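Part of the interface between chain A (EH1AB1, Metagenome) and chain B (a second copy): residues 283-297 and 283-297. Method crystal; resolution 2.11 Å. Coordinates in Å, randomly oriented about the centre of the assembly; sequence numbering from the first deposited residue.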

ATOM      1  N   LEU A 283      11.037   5.977   7.498  1.00 19.39           N
ATOM      2  CA  LEU A 283      10.304   4.928   8.200  1.00 19.32           C
ATOM      3  C   LEU A 283      10.818   3.554   7.736  1.00 19.56           C
ATOM      4  O   LEU A 283      11.120   2.708   8.557  1.00 19.50           O
ATOM      5  CB  LEU A 283       8.797   5.080   7.970  1.00 19.28           C
ATOM      6  CG  LEU A 283       8.131   6.253   8.683  1.00 19.34           C
ATOM      7  CD1 LEU A 283       6.746   6.516   8.114  1.00 19.08           C
ATOM      8  CD2 LEU A 283       8.073   6.019  10.185  1.00 18.56           C
ATOM      9  N   ILE A 284      10.945   3.357   6.419  1.00 20.66           N
ATOM     10  CA  ILE A 284      11.343   2.048   5.866  1.00 21.89           C
ATOM     11  C   ILE A 284      12.742   1.679   6.380  1.00 23.14           C
ATOM     12  O   ILE A 284      12.974   0.567   6.854  1.00 21.18           O
ATOM     13  CB  ILE A 284      11.255   2.055   4.328  1.00 21.49           C
ATOM     14  CG1 ILE A 284       9.795   2.072   3.876  1.00 21.77           C
ATOM     15  CG2 ILE A 284      12.009   0.881   3.710  1.00 21.13           C
ATOM     16  CD1 ILE A 284       9.592   2.637   2.494  1.00 22.38           C
ATOM     17  N   GLU A 285      13.659   2.643   6.295  1.00 25.12           N
ATOM     18  CA  GLU A 285      15.056   2.434   6.632  1.00 27.06           C
ATOM     19  C   GLU A 285      15.225   2.144   8.132  1.00 25.48           C
ATOM     20  O   GLU A 285      16.154   1.436   8.499  1.00 23.61           O
ATOM     21  CB  GLU A 285      15.881   3.596   6.080  1.00 31.24           C
ATOM     22  CG  GLU A 285      16.200   3.403   4.604  1.00 38.50           C
ATOM     23  CD  GLU A 285      16.105   4.627   3.708  1.00 44.88           C
ATOM     24  OE1 GLU A 285      16.752   5.653   4.042  1.00 48.88           O
ATOM     25  OE2 GLU A 285      15.396   4.544   2.666  1.00 43.70           O
ATOM     26  N   ALA A 286      14.306   2.632   8.976  1.00 23.64           N
ATOM     27  CA  ALA A 286      14.318   2.353  10.403  1.00 23.26           C
ATOM     28  C   ALA A 286      13.650   1.010  10.728  1.00 22.20           C
ATOM     29  O   ALA A 286      13.510   0.660  11.888  1.00 21.18           O
ATOM     30  CB  ALA A 286      13.617   3.466  11.142  1.00 25.24           C
ATOM     31  N   GLY A 287      13.212   0.268   9.712  1.00 20.76           N
ATOM     32  CA  GLY A 287      12.637  -1.062   9.928  1.00 20.87           C
ATOM     33  C   GLY A 287      11.193  -0.997  10.404  1.00 19.56           C
ATOM     34  O   GLY A 287      10.718  -1.894  11.084  1.00 20.19           O
ATOM     35  N   ILE A 288      10.484   0.072  10.043  1.00 19.87           N
ATOM     36  CA  ILE A 288       9.055   0.190  10.334  1.00 19.93           C
ATOM     37  C   ILE A 288       8.281  -0.380   9.139  1.00 19.85           C
ATOM     38  O   ILE A 288       8.638  -0.109   7.990  1.00 19.42           O
ATOM     39  CB  ILE A 288       8.670   1.657  10.618  1.00 21.02           C
ATOM     40  CG1 ILE A 288       9.532   2.294  11.715  1.00 22.14           C
ATOM     41  CG2 ILE A 288       7.181   1.778  10.926  1.00 20.93           C
ATOM     42  CD1 ILE A 288       9.511   1.577  13.037  1.00 22.30           C
ATOM     43  N   LYS A 289       7.231  -1.169   9.413  1.00 18.73           N
ATOM     44  CA  LYS A 289       6.318  -1.595   8.369  1.00 19.16           C
ATOM     45  C   LYS A 289       5.682  -0.342   7.753  1.00 18.93           C
ATOM     46  O   LYS A 289       4.986   0.408   8.424  1.00 17.79           O
ATOM     47  CB  LYS A 289       5.230  -2.546   8.882  1.00 20.74           C
ATOM     48  CG  LYS A 289       4.274  -3.041   7.795  1.00 21.14           C
ATOM     49  CD  LYS A 289       3.155  -3.927   8.297  1.00 22.64           C
ATOM     50  CE  LYS A 289       3.659  -5.260   8.820  1.00 23.70           C
ATOM     51  NZ  LYS A 289       2.567  -6.105   9.371  1.00 24.38           N
ATOM     52  N   THR A 290       5.956  -0.121   6.466  1.00 17.54           N
ATOM     53  CA  THR A 290       5.578   1.096   5.808  1.00 17.75           C
ATOM     54  C   THR A 290       5.032   0.755   4.426  1.00 17.05           C
ATOM     55  O   THR A 290       5.699   0.083   3.658  1.00 18.43           O
ATOM     56  CB  THR A 290       6.763   2.061   5.686  1.00 18.24           C
ATOM     57  OG1 THR A 290       7.367   2.173   6.973  1.00 19.24           O
ATOM     58  CG2 THR A 290       6.361   3.423   5.160  1.00 18.28           C
ATOM     59  N   THR A 291       3.834   1.251   4.135  1.00 15.63           N
ATOM     60  CA  THR A 291       3.266   1.194   2.813  1.00 15.92           C
ATOM     61  C   THR A 291       3.305   2.596   2.200  1.00 16.39           C
ATOM     62  O   THR A 291       2.702   3.511   2.748  1.00 18.00           O
ATOM     63  CB  THR A 291       1.822   0.692   2.872  1.00 15.07           C
ATOM     64  OG1 THR A 291       1.795  -0.555   3.570  1.00 15.10           O
ATOM     65  CG2 THR A 291       1.203   0.547   1.500  1.00 14.92           C
ATOM     66  N   TYR A 292       4.012   2.751   1.079  1.00 16.23           N
ATOM     67  CA  TYR A 292       4.135   4.022   0.383  1.00 16.55           C
ATOM     68  C   TYR A 292       3.429   3.922  -0.971  1.00 16.92           C
ATOM     69  O   TYR A 292       3.593   2.937  -1.679  1.00 17.83           O
ATOM     70  CB  TYR A 292       5.600   4.413   0.155  1.00 16.70           C
ATOM     71  CG  TYR A 292       5.721   5.591  -0.774  1.00 16.44           C
ATOM     72  CD1 TYR A 292       5.441   6.875  -0.328  1.00 16.28           C
ATOM     73  CD2 TYR A 292       6.006   5.421  -2.117  1.00 16.58           C
ATOM     74  CE1 TYR A 292       5.501   7.965  -1.182  1.00 16.91           C
ATOM     75  CE2 TYR A 292       6.057   6.498  -2.988  1.00 16.67           C
ATOM     76  CZ  TYR A 292       5.797   7.776  -2.522  1.00 16.77           C
ATOM     77  OH  TYR A 292       5.854   8.844  -3.373  1.00 16.47           O
ATOM     78  N   VAL A 293       2.663   4.954  -1.328  1.00 16.60           N
ATOM     79  CA  VAL A 293       2.035   4.998  -2.648  1.00 17.25           C
ATOM     80  C   VAL A 293       2.089   6.427  -3.188  1.00 17.37           C
ATOM     81  O   VAL A 293       1.862   7.382  -2.446  1.00 16.10           O
ATOM     82  CB  VAL A 293       0.588   4.469  -2.637  1.00 16.98           C
ATOM     83  CG1 VAL A 293      -0.301   5.213  -1.655  1.00 16.20           C
ATOM     84  CG2 VAL A 293      -0.013   4.504  -4.037  1.00 18.03           C
ATOM     85  N   ASN A 294       2.371   6.525  -4.496  1.00 17.58           N
ATOM     86  CA  ASN A 294       2.331   7.756  -5.235  1.00 17.75           C
ATOM     87  C   ASN A 294       1.194   7.668  -6.252  1.00 18.08           C
ATOM     88  O   ASN A 294       1.095   6.677  -6.987  1.00 17.60           O
ATOM     89  CB  ASN A 294       3.661   8.078  -5.923  1.00 18.33           C
ATOM     90  CG  ASN A 294       3.619   9.408  -6.649  1.00 18.81           C
ATOM     91  OD1 ASN A 294       3.750   9.458  -7.869  1.00 21.58           O
ATOM     92  ND2 ASN A 294       3.385  10.483  -5.924  1.00 17.55           N
ATOM     93  N   TYR A 295       0.342   8.703  -6.263  1.00 18.33           N
ATOM     94  CA  TYR A 295      -0.753   8.846  -7.231  1.00 19.28           C
ATOM     95  C   TYR A 295      -0.306   9.848  -8.298  1.00 20.28           C
ATOM     96  O   TYR A 295      -0.420  11.051  -8.096  1.00 19.27           O
ATOM     97  CB  TYR A 295      -2.062   9.270  -6.547  1.00 18.64           C
ATOM     98  CG  TYR A 295      -2.866   8.118  -5.995  1.00 18.86           C
ATOM     99  CD1 TYR A 295      -2.383   7.347  -4.950  1.00 19.75           C
ATOM    100  CD2 TYR A 295      -4.095   7.764  -6.535  1.00 19.00           C
ATOM    101  CE1 TYR A 295      -3.093   6.260  -4.457  1.00 18.95           C
ATOM    102  CE2 TYR A 295      -4.822   6.685  -6.048  1.00 18.89           C
ATOM    103  CZ  TYR A 295      -4.314   5.928  -5.003  1.00 18.30           C
ATOM    104  OH  TYR A 295      -4.992   4.850  -4.521  1.00 18.04           O
ATOM    105  N   PRO A 296       0.240   9.395  -9.452  1.00 20.84           N
ATOM    106  CA  PRO A 296       0.720  10.325 -10.473  1.00 21.68           C
ATOM    107  C   PRO A 296      -0.450  11.092 -11.107  1.00 22.13           C
ATOM    108  O   PRO A 296      -1.588  10.609 -11.125  1.00 23.06           O
ATOM    109  CB  PRO A 296       1.431   9.435 -11.504  1.00 20.98           C
ATOM    110  CG  PRO A 296       0.816   8.056 -11.301  1.00 21.67           C
ATOM    111  CD  PRO A 296       0.420   7.987  -9.840  1.00 20.86           C
ATOM    112  N   GLY A 297      -0.159  12.287 -11.610  1.00 22.42           N
ATOM    113  CA  GLY A 297      -1.105  13.027 -12.452  1.00 22.89           C
ATOM    114  C   GLY A 297      -2.262  13.648 -11.676  1.00 22.45           C
ATOM    115  O   GLY A 297      -3.225  14.077 -12.291  1.00 22.67           O
TER
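Chain B 283-297: LIEAGIKTTYVNYPG

Edge-to-edge pairing of two identical strands across the interface between chains A and B. Chain B repeats the conformation of chain A: the end of a helix (283-285), a tight exit through Gly287(B), and an extended strand from Thr290(B) onward. Gly287(B) has phi/psi of 79/29 and closes a Schellman motif, with Ile288(B) N bonded to Leu283(B) O at 3.0 Å and Gly287(B) N to Ile284(B) O at 2.9 Å; the positive phi by itself favours glycine. Thr290(B) OG1 then donates to Ile288(B) O at 2.8 Å, tying the start of the strand back to the loop, with its chi1 in m.

The strand of chain B runs antiparallel to that of chain A, their N-to-C directions 168° apart and their axes 4.5 Å apart at closest approach. The register is centred on Tyr292, which faces its own copy with CA atoms of Tyr292(A) and Tyr292(B) 5.2 Å apart. From there the pairing steps outward symmetrically: Thr291(A) lies opposite Val293(B), CA to CA 4.2 Å, and Val293(A) opposite Thr291(B), CA to CA 4.3 Å. The short spacings are those of non-hydrogen-bonded pairs.

Backbone hydrogen bonds are strongest at the centre, where Tyr292(A) N donates to Tyr292(B) O at 2.7 Å and Tyr292(B) N to Tyr292(A) O at 2.8 Å, both nearly straight. Farther out, Asn294(B) N to Thr290(A) O at 3.3 Å and Asn294(A) N to Thr290(B) O at 3.4 Å are weak. CA-H...O contacts fill in between: Val293(B) CA lies 3.2 Å from Thr290(A) O, and Thr291(A) CA 3.2 Å from Tyr292(B) O. Beyond the weak bonds, Lys289(A) CA still reaches Asn294(B) O at 3.5 Å.

Side chains alternate between the two faces of the joined sheet. Thr291 and Val293 of both chains share one face, where Thr291(A) CG2 meets Thr291(B) CG2 at 3.4 Å and Thr291(A) OG1 packs 3.3 Å from Val293(B) CG2. Thr290, Tyr292 and Asn294 occupy the other. There each Tyr292 side chain, chi1 in t, reaches the helix end of its partner: Ile284(A) CD1 touches Tyr292(B) CE2 at 3.9 Å, and Tyr292(A) CE2 touches Ile284(B) CD1 at the same distance. The methyl sits at the ring edge, near its plane, so this is apolar edge packing.

Lysine and proline extend the contact past the central pairs. The CA-to-CB bond of Tyr295(B) points away from chain A, but the end of the side chain comes nearer, and Lys289(A) lies over one face of its ring; Lys289(A) CE is 3.9 Å from the centroid of the Tyr295(B) ring, a CH-pi contact. Pro296(B) points toward chain A and presses its CG to 3.2 Å from Gly287(A) O, while its CD lies 3.8 Å from Lys289(A) CB. Together the two stretches bury 966 Å², both sides summed.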

ATOM      1  N   LEU B 283       9.286   1.982 -11.048  1.00 19.46           N
ATOM      2  CA  LEU B 283       7.898   2.222 -11.423  1.00 19.41           C
ATOM      3  C   LEU B 283       7.480   3.628 -10.979  1.00 19.15           C
ATOM      4  O   LEU B 283       6.896   4.386 -11.755  1.00 18.52           O
ATOM      5  CB  LEU B 283       6.996   1.136 -10.817  1.00 19.43           C
ATOM      6  CG  LEU B 283       7.154  -0.260 -11.415  1.00 20.22           C
ATOM      7  CD1 LEU B 283       6.573  -1.336 -10.502  1.00 20.62           C
ATOM      8  CD2 LEU B 283       6.510  -0.333 -12.795  1.00 20.66           C
ATOM      9  N   ILE B 284       7.802   3.981  -9.733  1.00 20.87           N
ATOM     10  CA  ILE B 284       7.420   5.268  -9.156  1.00 22.09           C
ATOM     11  C   ILE B 284       8.013   6.383 -10.027  1.00 24.24           C
ATOM     12  O   ILE B 284       7.309   7.302 -10.442  1.00 24.06           O
ATOM     13  CB  ILE B 284       7.843   5.361  -7.677  1.00 22.19           C
ATOM     14  CG1 ILE B 284       6.957   4.455  -6.818  1.00 22.16           C
ATOM     15  CG2 ILE B 284       7.836   6.795  -7.158  1.00 22.41           C
ATOM     16  CD1 ILE B 284       7.589   4.027  -5.531  1.00 22.76           C
ATOM     17  N   GLU B 285       9.292   6.231 -10.360  1.00 26.23           N
ATOM     18  CA  GLU B 285      10.034   7.269 -11.040  1.00 28.56           C
ATOM     19  C   GLU B 285       9.578   7.394 -12.502  1.00 26.29           C
ATOM     20  O   GLU B 285       9.689   8.457 -13.059  1.00 25.11           O
ATOM     21  CB  GLU B 285      11.523   7.035 -10.779  1.00 33.61           C
ATOM     22  CG  GLU B 285      11.892   7.496  -9.368  1.00 38.94           C
ATOM     23  CD  GLU B 285      13.066   6.810  -8.691  1.00 45.22           C
ATOM     24  OE1 GLU B 285      14.038   6.454  -9.404  1.00 47.71           O
ATOM     25  OE2 GLU B 285      13.004   6.641  -7.445  1.00 46.21           O
ATOM     26  N   ALA B 286       8.989   6.343 -13.090  1.00 24.47           N
ATOM     27  CA  ALA B 286       8.429   6.420 -14.433  1.00 23.35           C
ATOM     28  C   ALA B 286       6.997   6.989 -14.421  1.00 22.76           C
ATOM     29  O   ALA B 286       6.377   7.075 -15.463  1.00 23.32           O
ATOM     30  CB  ALA B 286       8.456   5.052 -15.072  1.00 25.16           C
ATOM     31  N   GLY B 287       6.478   7.352 -13.243  1.00 21.55           N
ATOM     32  CA  GLY B 287       5.152   7.937 -13.093  1.00 20.65           C
ATOM     33  C   GLY B 287       4.038   6.904 -13.143  1.00 20.61           C
ATOM     34  O   GLY B 287       2.919   7.219 -13.551  1.00 20.23           O
ATOM     35  N   ILE B 288       4.336   5.669 -12.726  1.00 20.59           N
ATOM     36  CA  ILE B 288       3.336   4.611 -12.598  1.00 20.45           C
ATOM     37  C   ILE B 288       2.770   4.667 -11.175  1.00 19.36           C
ATOM     38  O   ILE B 288       3.524   4.798 -10.225  1.00 19.53           O
ATOM     39  CB  ILE B 288       3.942   3.221 -12.895  1.00 20.58           C
ATOM     40  CG1 ILE B 288       4.630   3.140 -14.263  1.00 21.88           C
ATOM     41  CG2 ILE B 288       2.889   2.137 -12.730  1.00 20.56           C
ATOM     42  CD1 ILE B 288       3.778   3.601 -15.425  1.00 22.30           C
ATOM     43  N   LYS B 289       1.445   4.528 -11.041  1.00 19.71           N
ATOM     44  CA  LYS B 289       0.805   4.388  -9.728  1.00 19.32           C
ATOM     45  C   LYS B 289       1.339   3.113  -9.074  1.00 17.88           C
ATOM     46  O   LYS B 289       1.074   2.022  -9.557  1.00 17.27           O
ATOM     47  CB  LYS B 289      -0.722   4.336  -9.832  1.00 21.10           C
ATOM     48  CG  LYS B 289      -1.433   4.179  -8.492  1.00 22.73           C
ATOM     49  CD  LYS B 289      -2.922   3.924  -8.569  1.00 25.75           C
ATOM     50  CE  LYS B 289      -3.718   5.171  -8.921  1.00 26.71           C
ATOM     51  NZ  LYS B 289      -5.148   4.887  -9.217  1.00 26.58           N
ATOM     52  N   THR B 290       2.104   3.278  -7.992  1.00 16.58           N
ATOM     53  CA  THR B 290       2.827   2.198  -7.379  1.00 16.93           C
ATOM     54  C   THR B 290       2.664   2.259  -5.858  1.00 16.54           C
ATOM     55  O   THR B 290       2.916   3.290  -5.248  1.00 17.76           O
ATOM     56  CB  THR B 290       4.321   2.254  -7.723  1.00 17.72           C
ATOM     57  OG1 THR B 290       4.463   2.342  -9.141  1.00 19.46           O
ATOM     58  CG2 THR B 290       5.094   1.057  -7.220  1.00 17.09           C
ATOM     59  N   THR B 291       2.287   1.119  -5.274  1.00 15.65           N
ATOM     60  CA  THR B 291       2.256   0.911  -3.841  1.00 15.82           C
ATOM     61  C   THR B 291       3.397  -0.041  -3.471  1.00 16.15           C
ATOM     62  O   THR B 291       3.460  -1.166  -3.984  1.00 16.65           O
ATOM     63  CB  THR B 291       0.899   0.358  -3.383  1.00 15.39           C
ATOM     64  OG1 THR B 291      -0.125   1.245  -3.838  1.00 15.47           O
ATOM     65  CG2 THR B 291       0.788   0.194  -1.880  1.00 15.55           C
ATOM     66  N   TYR B 292       4.272   0.410  -2.569  1.00 15.59           N
ATOM     67  CA  TYR B 292       5.375  -0.387  -2.058  1.00 14.89           C
ATOM     68  C   TYR B 292       5.189  -0.597  -0.556  1.00 14.84           C
ATOM     69  O   TYR B 292       4.860   0.350   0.155  1.00 14.86           O
ATOM     70  CB  TYR B 292       6.730   0.291  -2.294  1.00 14.87           C
ATOM     71  CG  TYR B 292       7.845  -0.417  -1.569  1.00 15.55           C
ATOM     72  CD1 TYR B 292       8.359  -1.613  -2.048  1.00 15.19           C
ATOM     73  CD2 TYR B 292       8.347   0.067  -0.369  1.00 15.31           C
ATOM     74  CE1 TYR B 292       9.347  -2.303  -1.361  1.00 15.11           C
ATOM     75  CE2 TYR B 292       9.334  -0.614   0.327  1.00 15.46           C
ATOM     76  CZ  TYR B 292       9.846  -1.800  -0.174  1.00 15.42           C
ATOM     77  OH  TYR B 292      10.821  -2.486   0.512  1.00 15.89           O
ATOM     78  N   VAL B 293       5.429  -1.822  -0.080  1.00 14.64           N
ATOM     79  CA  VAL B 293       5.412  -2.098   1.357  1.00 15.36           C
ATOM     80  C   VAL B 293       6.549  -3.060   1.709  1.00 15.33           C
ATOM     81  O   VAL B 293       6.767  -4.054   1.033  1.00 15.27           O
ATOM     82  CB  VAL B 293       4.058  -2.632   1.870  1.00 15.06           C
ATOM     83  CG1 VAL B 293       3.588  -3.875   1.143  1.00 15.17           C
ATOM     84  CG2 VAL B 293       4.095  -2.893   3.366  1.00 15.07           C
ATOM     85  N   ASN B 294       7.241  -2.753   2.808  1.00 15.45           N
ATOM     86  CA  ASN B 294       8.182  -3.676   3.397  1.00 16.34           C
ATOM     87  C   ASN B 294       7.587  -4.209   4.709  1.00 16.91           C
ATOM     88  O   ASN B 294       7.156  -3.414   5.559  1.00 16.70           O
ATOM     89  CB  ASN B 294       9.542  -3.017   3.620  1.00 15.92           C
ATOM     90  CG  ASN B 294      10.571  -3.977   4.177  1.00 16.80           C
ATOM     91  OD1 ASN B 294      11.141  -3.730   5.247  1.00 19.07           O
ATOM     92  ND2 ASN B 294      10.846  -5.047   3.446  1.00 15.46           N
ATOM     93  N   TYR B 295       7.585  -5.545   4.841  1.00 16.73           N
ATOM     94  CA  TYR B 295       7.211  -6.294   6.050  1.00 16.53           C
ATOM     95  C   TYR B 295       8.477  -6.689   6.807  1.00 17.54           C
ATOM     96  O   TYR B 295       9.055  -7.739   6.526  1.00 16.39           O
ATOM     97  CB  TYR B 295       6.406  -7.548   5.681  1.00 16.18           C
ATOM     98  CG  TYR B 295       4.937  -7.284   5.502  1.00 15.63           C
ATOM     99  CD1 TYR B 295       4.494  -6.440   4.502  1.00 16.42           C
ATOM    100  CD2 TYR B 295       3.993  -7.834   6.348  1.00 15.55           C
ATOM    101  CE1 TYR B 295       3.152  -6.142   4.348  1.00 15.84           C
ATOM    102  CE2 TYR B 295       2.641  -7.553   6.207  1.00 15.88           C
ATOM    103  CZ  TYR B 295       2.222  -6.706   5.199  1.00 15.91           C
ATOM    104  OH  TYR B 295       0.902  -6.413   5.041  1.00 15.79           O
ATOM    105  N   PRO B 296       8.977  -5.843   7.744  1.00 18.22           N
ATOM    106  CA  PRO B 296      10.211  -6.145   8.472  1.00 18.22           C
ATOM    107  C   PRO B 296      10.120  -7.415   9.325  1.00 18.30           C
ATOM    108  O   PRO B 296       9.040  -7.792   9.792  1.00 19.52           O
ATOM    109  CB  PRO B 296      10.455  -4.931   9.391  1.00 18.83           C
ATOM    110  CG  PRO B 296       9.149  -4.151   9.382  1.00 19.87           C
ATOM    111  CD  PRO B 296       8.404  -4.540   8.114  1.00 18.86           C
ATOM    112  N   GLY B 297      11.256  -8.083   9.513  1.00 18.84           N
ATOM    113  CA  GLY B 297      11.359  -9.157  10.506  1.00 19.32           C
ATOM    114  C   GLY B 297      10.738 -10.483  10.068  1.00 18.98           C
ATOM    115  O   GLY B 297      10.614 -11.427  10.889  1.00 18.85           O
TER